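Local atomic coordinates of Bak protein (Grouper iridovirus, PDB entry 5VMN), a protein that inhibits host-cell apoptosis as a viral Bcl-2 protein that exclusively sequesters the pro-apoptotic protein Bim. Residues P51-I56 against G76-Y81. Sequence-based numbering, arbitrary orientation.
Sequences PNILEI and GISQLY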
# COMPACT_ATOMS: atom_id res chain seq x y z
N PRO A 51 12.80 5.85 -3.74
CA PRO A 51 11.60 5.66 -2.92
C PRO A 51 11.87 5.70 -1.42
O PRO A 51 12.85 5.13 -0.92
CB PRO A 51 11.12 4.26 -3.31
CG PRO A 51 12.26 3.59 -3.92
CD PRO A 51 13.12 4.67 -4.55
N ASN A 52 10.93 6.32 -0.68
CA ASN A 52 10.89 6.16 0.78
C ASN A 52 9.43 6.00 1.18
O ASN A 52 8.75 6.97 1.53
CB ASN A 52 11.54 7.32 1.51
CG ASN A 52 11.71 7.03 2.98
OD1 ASN A 52 10.98 6.23 3.55
ND2 ASN A 52 12.67 7.69 3.60
N ILE A 53 8.93 4.76 1.08
CA ILE A 53 7.50 4.55 1.24
C ILE A 53 7.08 4.80 2.68
O ILE A 53 5.93 5.22 2.93
CB ILE A 53 7.10 3.13 0.81
CG1 ILE A 53 7.60 2.82 -0.61
CG2 ILE A 53 5.61 2.95 0.91
CD1 ILE A 53 7.15 3.76 -1.65
N LEU A 54 7.94 4.49 3.65
CA LEU A 54 7.59 4.77 5.04
C LEU A 54 7.36 6.25 5.25
O LEU A 54 6.36 6.66 5.87
CB LEU A 54 8.68 4.24 5.97
CG LEU A 54 8.49 4.52 7.45
CD1 LEU A 54 7.19 3.89 7.92
CD2 LEU A 54 9.68 3.94 8.21
N GLU A 55 8.24 7.09 4.70
CA GLU A 55 8.07 8.53 4.80
C GLU A 55 6.78 8.97 4.13
O GLU A 55 6.05 9.80 4.67
CB GLU A 55 9.26 9.25 4.16
CG GLU A 55 9.14 10.74 4.21
CD GLU A 55 10.37 11.46 3.69
OE1 GLU A 55 10.22 12.57 3.14
OE2 GLU A 55 11.48 10.91 3.85
N ILE A 56 6.50 8.44 2.94
CA ILE A 56 5.28 8.84 2.22
C ILE A 56 4.04 8.46 3.01
O ILE A 56 3.12 9.27 3.17
CB ILE A 56 5.25 8.21 0.82
CG1 ILE A 56 6.40 8.76 -0.02
CG2 ILE A 56 3.92 8.55 0.13
CD1 ILE A 56 6.58 8.03 -1.33
N GLY A 76 -0.88 2.84 -4.44
CA GLY A 76 -0.72 3.15 -5.84
C GLY A 76 0.61 3.82 -6.13
O GLY A 76 1.21 3.59 -7.18
N ILE A 77 1.04 4.70 -5.23
CA ILE A 77 2.37 5.31 -5.35
C ILE A 77 3.45 4.24 -5.23
O ILE A 77 4.41 4.20 -6.00
CB ILE A 77 2.55 6.40 -4.28
CG1 ILE A 77 1.64 7.58 -4.57
CG2 ILE A 77 4.01 6.91 -4.24
CD1 ILE A 77 1.48 8.47 -3.39
N SER A 78 3.30 3.35 -4.25
CA SER A 78 4.27 2.27 -4.11
C SER A 78 4.35 1.44 -5.38
O SER A 78 5.44 1.00 -5.78
CB SER A 78 3.92 1.39 -2.91
OG SER A 78 3.87 2.17 -1.73
N GLN A 79 3.19 1.14 -5.99
CA GLN A 79 3.18 0.37 -7.24
C GLN A 79 3.92 1.07 -8.37
O GLN A 79 4.67 0.43 -9.13
CB GLN A 79 1.73 0.11 -7.65
CG GLN A 79 1.59 -0.69 -8.94
CD GLN A 79 2.02 -2.11 -8.80
OE1 GLN A 79 1.25 -2.95 -8.37
NE2 GLN A 79 3.26 -2.40 -9.18
N LEU A 80 3.75 2.39 -8.48
CA LEU A 80 4.45 3.12 -9.53
C LEU A 80 5.96 3.07 -9.31
O LEU A 80 6.73 2.85 -10.26
CB LEU A 80 3.93 4.56 -9.58
CG LEU A 80 2.49 4.67 -10.09
CD1 LEU A 80 1.95 6.06 -9.84
CD2 LEU A 80 2.44 4.40 -11.60
N TYR A 81 6.41 3.22 -8.06
CA TYR A 81 7.83 3.04 -7.78
C TYR A 81 8.29 1.63 -8.12
O TYR A 81 9.37 1.44 -8.68
CB TYR A 81 8.13 3.31 -6.30
CG TYR A 81 8.38 4.75 -5.94
CD1 TYR A 81 9.48 5.43 -6.44
CD2 TYR A 81 7.58 5.40 -5.02
CE1 TYR A 81 9.72 6.74 -6.06
CE2 TYR A 81 7.81 6.72 -4.65
CZ TYR A 81 8.90 7.37 -5.17
OH TYR A 81 9.16 8.65 -4.78
O HOH W 1 9.84 8.60 -2.01
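Pro-51 lays its pyrrolidine against one face of the Tyr-81 ring, a CH-pi contact in which CB stands 3.8 Å from the ring centroid and only 14° off its normal. Around the same ring two isoleucines arrive from other directions. Ile-56 meets the rim near the ring plane, its CD1 lying 3.8 Å from Tyr-81 CE2, and that methyl also touches Ile-77 CG2 at 4.0 Å. Its reach comes from an extended chain, with CD1 anti to CA (chi2 171°), which carries the methyl out to the ring edge. Ile-53 instead approaches obliquely: CD1 packs 3.8 Å from Tyr-81 CD2, while CG2 comes to 3.3 Å from Ser-78 OG. This last approach is van der Waals packing of a methyl on an oxygen; the hydroxyl itself is hydrogen-bonded to Leu-74 O, one turn back in its own helix.

Hydrogen bonds fix the tip of the ring and the start of the helix. The Tyr-81 hydroxyl bonds to Pro-48 O and also accepts from a water, which in turn accepts from Asn-52 N; both water bonds are 2.9 Å long. Asn-52 is the N-cap of helix 53-60, where its OD1 receives Glu-55 N at 3.1 Å from above the carbonyl plane. Phe-44 packs edge-to-face with Tyr-81, and Phe-47 touches Ile-56, Ile-77 and Tyr-81, extending the apolar cluster.

The contact thus joins the start of helix 53-60 to the long helix 68-84, probably the central core helix of the Bcl-2 fold, within the Bcl-2 homology region. No direct hydrogen bond links the two segments. Their fit rests on shape and dispersion, largely around one aromatic ring; the hydroxyl of this buried tyrosine is satisfied by a backbone carbonyl and a bridging water, so that a polar tip is accommodated within apolar packing.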